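Local coordinates for protein putative aminooxidase (Propionibacterium acnes, PDB 2BA9) that isomerises polyunsaturated fatty acids, converting linoleic acid to a conjugated linoleic acid, probably with direct participation of its bound FAD, at residues G44-P49 and M58-G63; D68-I73 and G406-V411; M74-D79 and E210-T215. All blocks are in the same frame, centred on the assembly; numbering follows the deposited sequence.

Contact 1 of 3, residues G44-P49 and M58-G63; sequences GKCHSP and MGAIMG. With FAD (flavin-adenine dinucleotide), chain D.
Backbone hydrogen bonds carry most of the join between K45–H47 and M58–A60. A60 N donates to K45 O at 3.0 Å and M58 N to H47 O at 2.9 Å. A weak third bond from G59 N falls on the same H47 oxygen. K45 O is also approached by G59 CA in a CA-H...O contact of 3.2 Å.

Apolar contacts are few. C46 SG touches the methyl of A60 at 3.9 Å. At the other end the M58 side chain crosses the P49 ring at about a right angle, CG against CG, and its CB sits at the edge of the H47 imidazole.

Both segments also bind FAD. K45 N donates to O1A of the pyrophosphate. The lysine side chain bends at chi3 (-76°) and chi4 (-74°), and its NZ meets O2A at 2.6 Å; NZ also forms a salt bridge with E401 and a hydrogen bond to Y369 O. From the other segment, A60 CB comes within 3.4 Å of flavin C10, and G59 also packs on the ring system.

The K45 ammonium, held by a phosphate oxygen, a carboxylate and a carbonyl, would be expected to offset part of the pyrophosphate charge, while the second segment lays G59 and the A60 methyl against the isoalloxazine.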
loop_
_atom_site.group_PDB
_atom_site.type_symbol
_atom_site.label_atom_id
_atom_site.label_comp_id
_atom_site.label_asym_id
_atom_site.label_seq_id
_atom_site.Cartn_x
_atom_site.Cartn_y
_atom_site.Cartn_z
ATOM N N GLY A 44 -3.093 -8.664 -6.648
ATOM C CA GLY A 44 -3.231 -8.527 -5.195
ATOM C C GLY A 44 -4.248 -7.469 -4.773
ATOM O O GLY A 44 -5.461 -7.620 -5.012
ATOM N N LYS A 45 -3.752 -6.396 -4.158
ATOM C CA LYS A 45 -4.616 -5.342 -3.608
ATOM C C LYS A 45 -4.932 -4.230 -4.631
ATOM O O LYS A 45 -5.633 -3.259 -4.324
ATOM C CB LYS A 45 -4.026 -4.782 -2.303
ATOM C CG LYS A 45 -3.973 -5.825 -1.182
ATOM C CD LYS A 45 -3.788 -5.192 0.189
ATOM C CE LYS A 45 -2.345 -4.732 0.410
ATOM N NZ LYS A 45 -1.412 -5.874 0.647
ATOM N N CYS A 46 -4.403 -4.390 -5.841
ATOM C CA CYS A 46 -4.966 -3.753 -7.028
ATOM C C CYS A 46 -6.029 -4.708 -7.541
ATOM O O CYS A 46 -5.720 -5.656 -8.274
ATOM C CB CYS A 46 -3.906 -3.523 -8.087
ATOM S SG CYS A 46 -2.659 -2.336 -7.588
ATOM N N HIS A 47 -7.272 -4.457 -7.135
ATOM C CA HIS A 47 -8.358 -5.422 -7.298
ATOM C C HIS A 47 -9.600 -4.718 -7.770
ATOM O O HIS A 47 -10.233 -3.976 -7.001
ATOM C CB HIS A 47 -8.625 -6.119 -5.971
ATOM C CG HIS A 47 -9.390 -7.396 -6.101
ATOM N ND1 HIS A 47 -8.841 -8.532 -6.654
ATOM C CD2 HIS A 47 -10.655 -7.720 -5.748
ATOM C CE1 HIS A 47 -9.736 -9.503 -6.631
ATOM N NE2 HIS A 47 -10.841 -9.039 -6.079
ATOM N N SER A 48 -9.972 -4.991 -9.019
ATOM C CA SER A 48 -11.001 -4.232 -9.716
ATOM C C SER A 48 -12.097 -5.139 -10.314
ATOM O O SER A 48 -12.052 -5.471 -11.497
ATOM C CB SER A 48 -10.342 -3.404 -10.824
ATOM O OG SER A 48 -9.121 -2.829 -10.371
ATOM N N PRO A 49 -13.085 -5.541 -9.495
ATOM C CA PRO A 49 -14.172 -6.370 -10.013
ATOM C C PRO A 49 -15.225 -5.619 -10.824
ATOM O O PRO A 49 -15.260 -4.392 -10.842
ATOM C CB PRO A 49 -14.808 -6.966 -8.748
ATOM C CG PRO A 49 -13.969 -6.498 -7.584
ATOM C CD PRO A 49 -13.241 -5.290 -8.052
ATOM N N MET A 58 -11.997 -2.355 -5.410
ATOM C CA MET A 58 -11.976 -2.850 -4.047
ATOM C C MET A 58 -10.635 -2.536 -3.376
ATOM O O MET A 58 -10.500 -2.641 -2.154
ATOM C CB MET A 58 -12.269 -4.356 -4.022
ATOM C CG MET A 58 -13.755 -4.677 -4.191
ATOM S SD MET A 58 -14.855 -3.979 -2.907
ATOM C CE MET A 58 -14.075 -4.670 -1.441
ATOM N N GLY A 59 -9.649 -2.125 -4.166
ATOM C CA GLY A 59 -8.329 -1.773 -3.625
ATOM C C GLY A 59 -7.814 -0.437 -4.133
ATOM O O GLY A 59 -8.569 0.553 -4.197
ATOM N N ALA A 60 -6.527 -0.411 -4.504
ATOM C CA ALA A 60 -5.906 0.771 -5.079
ATOM C C ALA A 60 -6.769 1.400 -6.150
ATOM O O ALA A 60 -7.402 0.702 -6.950
ATOM C CB ALA A 60 -4.520 0.445 -5.647
ATOM N N ILE A 61 -6.771 2.732 -6.140
ATOM C CA ILE A 61 -7.476 3.559 -7.098
ATOM C C ILE A 61 -6.519 4.407 -7.948
ATOM O O ILE A 61 -6.681 4.513 -9.161
ATOM C CB ILE A 61 -8.405 4.561 -6.385
ATOM C CG1 ILE A 61 -9.333 3.833 -5.405
ATOM C CG2 ILE A 61 -9.177 5.388 -7.421
ATOM C CD1 ILE A 61 -10.113 4.766 -4.470
ATOM N N MET A 62 -5.535 5.018 -7.302
ATOM C CA MET A 62 -4.803 6.131 -7.910
ATOM C C MET A 62 -3.290 6.070 -7.823
ATOM O O MET A 62 -2.713 5.301 -7.050
ATOM C CB MET A 62 -5.268 7.453 -7.287
ATOM C CG MET A 62 -4.913 7.662 -5.814
ATOM S SD MET A 62 -5.936 8.953 -5.064
ATOM C CE MET A 62 -7.504 8.084 -4.839
ATOM N N GLY A 63 -2.669 6.926 -8.636
ATOM C CA GLY A 63 -1.243 7.225 -8.576
ATOM C C GLY A 63 -1.014 8.713 -8.800
ATOM O O GLY A 63 -1.967 9.495 -8.922
HETATM P PA FAD D . -0.247 -7.393 -2.539
HETATM O O1A FAD D . -0.872 -6.367 -3.438
HETATM O O2A FAD D . -0.952 -7.668 -1.226
HETATM O O5B FAD D . -0.192 -8.790 -3.321
HETATM C C5B FAD D . 0.416 -9.878 -2.665
HETATM C C4B FAD D . 0.168 -11.155 -3.441
HETATM O O4B FAD D . 0.819 -12.222 -2.781
HETATM C C3B FAD D . -1.323 -11.481 -3.545
HETATM O O3B FAD D . -1.676 -11.687 -4.894
HETATM C C2B FAD D . -1.478 -12.714 -2.687
HETATM O O2B FAD D . -2.577 -13.536 -3.083
HETATM C C1B FAD D . -0.065 -13.319 -2.760
HETATM N N9A FAD D . 0.170 -14.214 -1.613
HETATM C C8A FAD D . 0.024 -13.918 -0.274
HETATM N N7A FAD D . 0.316 -15.033 0.455
HETATM C C5A FAD D . 0.648 -16.034 -0.407
HETATM C C6A FAD D . 1.017 -17.382 -0.226
HETATM N N6A FAD D . 1.469 -17.791 1.004
HETATM N N1A FAD D . 1.327 -18.147 -1.346
HETATM C C2A FAD D . 1.218 -17.626 -2.627
HETATM N N3A FAD D . 0.848 -16.298 -2.792
HETATM C C4A FAD D . 0.550 -15.523 -1.712
HETATM N N1 FAD D . -1.536 1.868 -3.648
HETATM C C2 FAD D . -1.186 3.024 -4.316
HETATM O O2 FAD D . -0.094 3.100 -4.879
HETATM N N3 FAD D . -2.051 4.100 -4.325
HETATM C C4 FAD D . -3.275 4.012 -3.696
HETATM O O4 FAD D . -4.037 4.992 -3.740
HETATM C C4X FAD D . -3.639 2.837 -3.030
HETATM N N5 FAD D . -4.848 2.721 -2.368
HETATM C C5X FAD D . -5.282 1.515 -1.850
HETATM C C6 FAD D . -6.563 1.392 -1.317
HETATM C C7 FAD D . -6.999 0.161 -0.834
HETATM C C7M FAD D . -8.393 0.061 -0.281
HETATM C C8 FAD D . -6.149 -0.941 -0.874
HETATM C C8M FAD D . -6.569 -2.287 -0.364
HETATM C C9 FAD D . -4.869 -0.807 -1.404
HETATM C C9A FAD D . -4.415 0.421 -1.888
HETATM N N10 FAD D . -3.118 0.585 -2.409
HETATM C C10 FAD D . -2.760 1.758 -3.033
HETATM C "C1'" FAD D . -2.011 -0.333 -2.013
HETATM C "C2'" FAD D . -1.621 -1.278 -3.142
HETATM O "O2'" FAD D . -2.757 -1.902 -3.732
HETATM C "C3'" FAD D . -0.666 -2.310 -2.563
HETATM O "O3'" FAD D . 0.381 -1.640 -1.857
HETATM C "C4'" FAD D . -0.103 -3.205 -3.656
HETATM O "O4'" FAD D . -1.102 -4.075 -4.175
HETATM C "C5'" FAD D . 1.076 -3.979 -3.085
HETATM O "O5'" FAD D . 1.428 -5.024 -3.946
HETATM P P FAD D . 2.227 -6.312 -3.372
HETATM O O1P FAD D . 2.442 -7.335 -4.472
HETATM O O2P FAD D . 3.508 -5.829 -2.785
HETATM O O3P FAD D . 1.278 -6.974 -2.260
#

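Contact 2 of 3, residues D68-I73 and G406-V411; sequences DTIQEI and GNFDEV. With NA (sodium ion), chain B; FAD (flavin-adenine dinucleotide), chain D.
D409 extends its CG anti to the backbone N (chi1 -175°), which carries the carboxylate toward the first turn of helix 68-77, where T69 and I70 present their amides. F408, its neighbour, holds CG between the backbone N and the carbonyl carbon (chi1 61°), and its ring lies between I70 and the flavin.

D409 OD1 accepts a hydrogen bond from I70 N at 3.2 Å, an approach nearly along its C-O axis with an N-H...O angle of 162°. The other oxygen, OD2, accepts a hydrogen bond from a water that in turn accepts one from T69 N at 3.0 Å, and this water bridges the two segments. The carboxylate thus sits against N-H groups of the first turn of helix 68-77, where the helix dipole would probably favour its negative charge. I70 CG1 also packs 3.4 Å from OD1, and its CD1 touches F408 O.

The second segment opens helix 408-423, the C-terminal helix of this amine oxidoreductase-like flavoprotein. N407 is its N-cap, with OD1 accepting from E410 N at 2.8 Å. F408 N at the same helix start donates to flavin O2 at 3.0 Å, consistent with the helix start helping to stabilise negative charge at the N1-C2=O2 side of a reduced flavin.

The F408 ring has flavin O2 over one face, offset toward the rim, and I70 CD1 in plane at its edge; the I70 and F408 side chains cross at about a right angle. Y67 meets the same ring edge-to-face.

E410 points away from helix 68-77. Its OE2 binds the sodium ion at 2.3 Å together with three waters and the carbonyl oxygen of K183, and one of those waters donates to OE1.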
loop_
_atom_site.group_PDB
_atom_site.type_symbol
_atom_site.label_atom_id
_atom_site.label_comp_id
_atom_site.label_asym_id
_atom_site.label_seq_id
_atom_site.Cartn_x
_atom_site.Cartn_y
_atom_site.Cartn_z
ATOM N N ASP A 68 7.106 6.754 -11.496
ATOM C CA ASP A 68 7.992 6.434 -12.628
ATOM C C ASP A 68 7.996 4.946 -12.999
ATOM O O ASP A 68 7.909 4.602 -14.177
ATOM C CB ASP A 68 9.422 6.917 -12.356
ATOM C CG ASP A 68 9.575 8.469 -12.469
ATOM O OD1 ASP A 68 8.799 9.128 -13.197
ATOM O OD2 ASP A 68 10.496 9.028 -11.831
ATOM N N THR A 69 8.078 4.066 -11.999
ATOM C CA THR A 69 8.123 2.621 -12.266
ATOM C C THR A 69 6.792 2.135 -12.851
ATOM O O THR A 69 6.779 1.359 -13.800
ATOM C CB THR A 69 8.500 1.823 -11.009
ATOM O OG1 THR A 69 9.647 2.435 -10.392
ATOM C CG2 THR A 69 8.830 0.383 -11.361
ATOM N N ILE A 70 5.678 2.620 -12.315
ATOM C CA ILE A 70 4.375 2.287 -12.902
ATOM C C ILE A 70 4.278 2.791 -14.343
ATOM O O ILE A 70 3.701 2.109 -15.185
ATOM C CB ILE A 70 3.165 2.798 -12.071
ATOM C CG1 ILE A 70 3.244 2.270 -10.624
ATOM C CG2 ILE A 70 1.842 2.366 -12.735
ATOM C CD1 ILE A 70 3.621 0.762 -10.496
ATOM N N GLN A 71 4.868 3.950 -14.648
ATOM C CA GLN A 71 4.928 4.414 -16.038
ATOM C C GLN A 71 5.672 3.418 -16.923
ATOM O O GLN A 71 5.237 3.128 -18.044
ATOM C CB GLN A 71 5.584 5.789 -16.152
ATOM C CG GLN A 71 5.610 6.337 -17.581
ATOM C CD GLN A 71 4.227 6.457 -18.178
ATOM O OE1 GLN A 71 3.410 7.250 -17.711
ATOM N NE2 GLN A 71 3.948 5.662 -19.213
ATOM N N GLU A 72 6.783 2.887 -16.423
ATOM C CA GLU A 72 7.534 1.848 -17.154
ATOM C C GLU A 72 6.696 0.588 -17.422
ATOM O O GLU A 72 6.830 -0.055 -18.485
ATOM C CB GLU A 72 8.790 1.453 -16.390
ATOM C CG GLU A 72 9.978 2.360 -16.622
ATOM C CD GLU A 72 11.173 1.925 -15.806
ATOM O OE1 GLU A 72 11.359 0.704 -15.622
ATOM O OE2 GLU A 72 11.920 2.805 -15.337
ATOM N N ILE A 73 5.857 0.247 -16.443
ATOM C CA ILE A 73 4.951 -0.889 -16.540
ATOM C C ILE A 73 3.909 -0.641 -17.617
ATOM O O ILE A 73 3.675 -1.518 -18.449
ATOM C CB ILE A 73 4.261 -1.212 -15.178
ATOM C CG1 ILE A 73 5.287 -1.722 -14.163
ATOM C CG2 ILE A 73 3.164 -2.253 -15.356
ATOM C CD1 ILE A 73 4.725 -1.937 -12.756
ATOM N N GLY A 406 3.526 0.408 1.693
ATOM C CA GLY A 406 2.290 -0.169 1.202
ATOM C C GLY A 406 1.631 0.586 0.056
ATOM O O GLY A 406 0.442 0.870 0.131
ATOM N N ASN A 407 2.382 0.911 -1.002
ATOM C CA ASN A 407 1.778 1.397 -2.266
ATOM C C ASN A 407 2.402 0.726 -3.479
ATOM O O ASN A 407 3.478 0.130 -3.372
ATOM C CB ASN A 407 1.662 2.944 -2.328
ATOM C CG ASN A 407 2.824 3.681 -3.056
ATOM O OD1 ASN A 407 3.488 3.180 -3.967
ATOM N ND2 ASN A 407 2.998 4.944 -2.669
ATOM N N PHE A 408 1.689 0.749 -4.608
ATOM C CA PHE A 408 2.063 -0.129 -5.723
ATOM C C PHE A 408 3.233 0.409 -6.556
ATOM O O PHE A 408 3.951 -0.365 -7.187
ATOM C CB PHE A 408 0.858 -0.594 -6.571
ATOM C CG PHE A 408 0.065 0.512 -7.244
ATOM C CD1 PHE A 408 0.497 1.085 -8.438
ATOM C CD2 PHE A 408 -1.173 0.888 -6.742
ATOM C CE1 PHE A 408 -0.261 2.062 -9.079
ATOM C CE2 PHE A 408 -1.928 1.876 -7.376
ATOM C CZ PHE A 408 -1.456 2.466 -8.542
ATOM N N ASP A 409 3.481 1.710 -6.528
ATOM C CA ASP A 409 4.699 2.203 -7.161
ATOM C C ASP A 409 5.916 1.872 -6.307
ATOM O O ASP A 409 6.961 1.496 -6.828
ATOM C CB ASP A 409 4.641 3.706 -7.414
ATOM C CG ASP A 409 5.854 4.202 -8.174
ATOM O OD1 ASP A 409 5.961 3.917 -9.399
ATOM O OD2 ASP A 409 6.705 4.858 -7.535
ATOM N N GLU A 410 5.768 1.986 -4.992
ATOM C CA GLU A 410 6.894 1.788 -4.083
ATOM C C GLU A 410 7.381 0.356 -4.137
ATOM O O GLU A 410 8.597 0.122 -4.205
ATOM C CB GLU A 410 6.545 2.189 -2.647
ATOM C CG GLU A 410 6.388 3.701 -2.435
ATOM C CD GLU A 410 7.691 4.497 -2.616
ATOM O OE1 GLU A 410 8.747 4.067 -2.116
ATOM O OE2 GLU A 410 7.652 5.580 -3.248
ATOM N N VAL A 411 6.450 -0.599 -4.123
ATOM C CA VAL A 411 6.811 -2.012 -4.173
ATOM C C VAL A 411 7.414 -2.416 -5.526
ATOM O O VAL A 411 8.367 -3.189 -5.565
ATOM C CB VAL A 411 5.633 -2.962 -3.808
ATOM C CG1 VAL A 411 5.013 -2.573 -2.441
ATOM C CG2 VAL A 411 4.604 -3.007 -4.897
HETATM NA NA NA B . 8.652 7.678 -3.094
HETATM P PA FAD D . -0.247 -7.393 -2.539
HETATM O O1A FAD D . -0.872 -6.367 -3.438
HETATM O O2A FAD D . -0.952 -7.668 -1.226
HETATM O O5B FAD D . -0.192 -8.790 -3.321
HETATM C C5B FAD D . 0.416 -9.878 -2.665
HETATM C C4B FAD D . 0.168 -11.155 -3.441
HETATM O O4B FAD D . 0.819 -12.222 -2.781
HETATM C C3B FAD D . -1.323 -11.481 -3.545
HETATM O O3B FAD D . -1.676 -11.687 -4.894
HETATM C C2B FAD D . -1.478 -12.714 -2.687
HETATM O O2B FAD D . -2.577 -13.536 -3.083
HETATM C C1B FAD D . -0.065 -13.319 -2.760
HETATM N N9A FAD D . 0.170 -14.214 -1.613
HETATM C C8A FAD D . 0.024 -13.918 -0.274
HETATM N N7A FAD D . 0.316 -15.033 0.455
HETATM C C5A FAD D . 0.648 -16.034 -0.407
HETATM C C6A FAD D . 1.017 -17.382 -0.226
HETATM N N6A FAD D . 1.469 -17.791 1.004
HETATM N N1A FAD D . 1.327 -18.147 -1.346
HETATM C C2A FAD D . 1.218 -17.626 -2.627
HETATM N N3A FAD D . 0.848 -16.298 -2.792
HETATM C C4A FAD D . 0.550 -15.523 -1.712
HETATM N N1 FAD D . -1.536 1.868 -3.648
HETATM C C2 FAD D . -1.186 3.024 -4.316
HETATM O O2 FAD D . -0.094 3.100 -4.879
HETATM N N3 FAD D . -2.051 4.100 -4.325
HETATM C C4 FAD D . -3.275 4.012 -3.696
HETATM O O4 FAD D . -4.037 4.992 -3.740
HETATM C C4X FAD D . -3.639 2.837 -3.030
HETATM N N5 FAD D . -4.848 2.721 -2.368
HETATM C C5X FAD D . -5.282 1.515 -1.850
HETATM C C6 FAD D . -6.563 1.392 -1.317
HETATM C C7 FAD D . -6.999 0.161 -0.834
HETATM C C7M FAD D . -8.393 0.061 -0.281
HETATM C C8 FAD D . -6.149 -0.941 -0.874
HETATM C C8M FAD D . -6.569 -2.287 -0.364
HETATM C C9 FAD D . -4.869 -0.807 -1.404
HETATM C C9A FAD D . -4.415 0.421 -1.888
HETATM N N10 FAD D . -3.118 0.585 -2.409
HETATM C C10 FAD D . -2.760 1.758 -3.033
HETATM C "C1'" FAD D . -2.011 -0.333 -2.013
HETATM C "C2'" FAD D . -1.621 -1.278 -3.142
HETATM O "O2'" FAD D . -2.757 -1.902 -3.732
HETATM C "C3'" FAD D . -0.666 -2.310 -2.563
HETATM O "O3'" FAD D . 0.381 -1.640 -1.857
HETATM C "C4'" FAD D . -0.103 -3.205 -3.656
HETATM O "O4'" FAD D . -1.102 -4.075 -4.175
HETATM C "C5'" FAD D . 1.076 -3.979 -3.085
HETATM O "O5'" FAD D . 1.428 -5.024 -3.946
HETATM P P FAD D . 2.227 -6.312 -3.372
HETATM O O1P FAD D . 2.442 -7.335 -4.472
HETATM O O2P FAD D . 3.508 -5.829 -2.785
HETATM O O3P FAD D . 1.278 -6.974 -2.260
HETATM O O HOH W 1 8.983 4.826 -9.248
HETATM O O HOH W 2 10.382 6.316 -2.113
HETATM O O HOH W 3 6.641 8.860 -3.285
HETATM O O HOH W 4 9.568 9.495 -2.479
#

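Contact 3 of 3, residues M74-D79 and E210-T215; sequences MDRTGD and EHLNAT
Two polar clusters join R76 and D79 to T215 and H211. In the first, R76 is extended from CG to NE, and NE donates to T215 OG1 at 3.1 Å with an N-H...O angle of 169°, the hydroxyl lying in the guanidinium plane. NH2 adds a weak bond to T215 O and forms a salt bridge with E26 of helix 16-28, the stronger partner. The T215 hydroxyl donates in turn to L212 O at 2.6 Å.

In the second, H211 ND1 sits in the fork of the D79 carboxylate, 2.8 Å from OD1 and 3.0 Å from OD2, a bifurcated bond to the syn lone pairs, straighter to OD2 (158°) than to OD1. Ring and carboxylate planes are only 5° apart. OD2 is gripped again by T77 OG1, from its anti side and somewhat out of the carboxylate plane at 2.6 Å, so both donors help fix the rotation of the carboxylate.

These bonds link the C-terminal end of helix 68-77 to the C-terminal part of helix 204-215. G78, the first residue beyond helix 68-77, has positive phi, and D79 follows with its CB toward H211.

Apolar contacts fill the ground between the clusters. T77 CG2 presses on the L212 backbone, tightly at 3.4 Å from CA. L212 CD1 lies against R76 CD at 3.9 Å, the two side chains crossing at about a right angle.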
loop_
_atom_site.group_PDB
_atom_site.type_symbol
_atom_site.label_atom_id
_atom_site.label_comp_id
_atom_site.label_asym_id
_atom_site.label_seq_id
_atom_site.Cartn_x
_atom_site.Cartn_y
_atom_site.Cartn_z
ATOM N N MET A 74 3.298 0.551 -17.628
ATOM C CA MET A 74 2.324 0.909 -18.678
ATOM C C MET A 74 2.953 0.916 -20.094
ATOM O O MET A 74 2.290 0.559 -21.073
ATOM C CB MET A 74 1.666 2.274 -18.392
ATOM C CG MET A 74 0.759 2.311 -17.161
ATOM S SD MET A 74 -0.196 3.849 -17.017
ATOM C CE MET A 74 1.002 4.922 -16.227
ATOM N N ASP A 75 4.218 1.333 -20.203
ATOM C CA ASP A 75 4.921 1.337 -21.494
ATOM C C ASP A 75 4.964 -0.085 -22.047
ATOM O O ASP A 75 4.803 -0.319 -23.254
ATOM C CB ASP A 75 6.369 1.826 -21.374
ATOM C CG ASP A 75 6.492 3.281 -20.960
ATOM O OD1 ASP A 75 5.517 4.060 -21.071
ATOM O OD2 ASP A 75 7.605 3.641 -20.523
ATOM N N ARG A 76 5.206 -1.029 -21.145
ATOM C CA ARG A 76 5.307 -2.444 -21.503
ATOM C C ARG A 76 3.958 -3.060 -21.889
ATOM O O ARG A 76 3.884 -3.916 -22.779
ATOM C CB ARG A 76 5.919 -3.217 -20.335
ATOM C CG ARG A 76 6.415 -4.580 -20.727
ATOM C CD ARG A 76 7.036 -5.306 -19.573
ATOM N NE ARG A 76 7.018 -6.735 -19.838
ATOM C CZ ARG A 76 8.061 -7.486 -20.173
ATOM N NH1 ARG A 76 9.293 -6.982 -20.260
ATOM N NH2 ARG A 76 7.859 -8.778 -20.406
ATOM N N THR A 77 2.888 -2.620 -21.240
ATOM C CA THR A 77 1.564 -3.245 -21.431
ATOM C C THR A 77 0.674 -2.524 -22.451
ATOM O O THR A 77 -0.279 -3.111 -22.978
ATOM C CB THR A 77 0.789 -3.302 -20.108
ATOM O OG1 THR A 77 0.613 -1.975 -19.607
ATOM C CG2 THR A 77 1.522 -4.154 -19.060
ATOM N N GLY A 78 0.976 -1.254 -22.711
ATOM C CA GLY A 78 0.157 -0.413 -23.585
ATOM C C GLY A 78 -0.973 0.299 -22.865
ATOM O O GLY A 78 -1.788 0.960 -23.484
ATOM N N ASP A 79 -1.024 0.179 -21.542
ATOM C CA ASP A 79 -2.104 0.768 -20.769
ATOM C C ASP A 79 -1.899 2.271 -20.656
ATOM O O ASP A 79 -0.774 2.763 -20.752
ATOM C CB ASP A 79 -2.182 0.126 -19.384
ATOM C CG ASP A 79 -2.696 -1.313 -19.435
ATOM O OD1 ASP A 79 -3.904 -1.514 -19.649
ATOM O OD2 ASP A 79 -1.901 -2.242 -19.234
ATOM N N GLU A 210 -2.839 -7.291 -14.667
ATOM C CA GLU A 210 -3.313 -8.419 -15.465
ATOM C C GLU A 210 -2.566 -8.431 -16.798
ATOM O O GLU A 210 -2.024 -9.456 -17.203
ATOM C CB GLU A 210 -4.832 -8.357 -15.656
ATOM C CG GLU A 210 -5.585 -8.620 -14.374
ATOM C CD GLU A 210 -7.089 -8.406 -14.486
ATOM O OE1 GLU A 210 -7.561 -7.486 -15.196
ATOM O OE2 GLU A 210 -7.803 -9.151 -13.806
ATOM N N HIS A 211 -2.466 -7.273 -17.443
ATOM C CA HIS A 211 -1.775 -7.187 -18.726
ATOM C C HIS A 211 -0.255 -7.375 -18.608
ATOM O O HIS A 211 0.360 -7.993 -19.468
ATOM C CB HIS A 211 -2.075 -5.864 -19.398
ATOM C CG HIS A 211 -3.532 -5.604 -19.586
ATOM N ND1 HIS A 211 -4.050 -4.333 -19.684
ATOM C CD2 HIS A 211 -4.590 -6.451 -19.658
ATOM C CE1 HIS A 211 -5.360 -4.408 -19.837
ATOM N NE2 HIS A 211 -5.712 -5.682 -19.819
ATOM N N LEU A 212 0.347 -6.848 -17.547
ATOM C CA LEU A 212 1.763 -7.085 -17.297
ATOM C C LEU A 212 2.070 -8.586 -17.239
ATOM O O LEU A 212 3.050 -9.055 -17.834
ATOM C CB LEU A 212 2.221 -6.412 -15.992
ATOM C CG LEU A 212 3.679 -6.667 -15.560
ATOM C CD1 LEU A 212 4.704 -6.224 -16.644
ATOM C CD2 LEU A 212 3.953 -5.984 -14.233
ATOM N N ASN A 213 1.246 -9.303 -16.488
ATOM C CA ASN A 213 1.317 -10.754 -16.368
ATOM C C ASN A 213 1.313 -11.400 -17.740
ATOM O O ASN A 213 2.174 -12.220 -18.046
ATOM C CB ASN A 213 0.122 -11.264 -15.536
ATOM C CG ASN A 213 0.227 -12.747 -15.172
ATOM O OD1 ASN A 213 1.235 -13.183 -14.624
ATOM N ND2 ASN A 213 -0.840 -13.513 -15.441
ATOM N N ALA A 214 0.354 -10.999 -18.576
ATOM C CA ALA A 214 0.274 -11.468 -19.954
ATOM C C ALA A 214 1.564 -11.226 -20.746
ATOM O O ALA A 214 1.986 -12.080 -21.497
ATOM C CB ALA A 214 -0.920 -10.837 -20.667
ATOM N N THR A 215 2.207 -10.080 -20.557
ATOM C CA THR A 215 3.435 -9.766 -21.317
ATOM C C THR A 215 4.674 -10.549 -20.854
ATOM O O THR A 215 5.691 -10.579 -21.554
ATOM C CB THR A 215 3.777 -8.262 -21.249
ATOM O OG1 THR A 215 4.187 -7.936 -19.921
ATOM C CG2 THR A 215 2.579 -7.408 -21.647
#

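How the contacts relate
From the N terminus, contact 1 comes first and closes a short loop containing strands 50-51 and 54-55, bringing two FAD-binding loops together. The chain then enters helix 68-77, whose first turns serve contact 2 and whose end serves contact 3. Contact 3 closes a loop of 130 residues against helix 204-215; it falls wholly within the far longer loop of contact 2, which reaches helix 408-423 near the C terminus. Contact 1 precedes both in series. Contacts 1 and 2 meet at F408, which packs on C46 and A60, and both touch FAD. Contacts 2 and 3 touch where I73 meets L212.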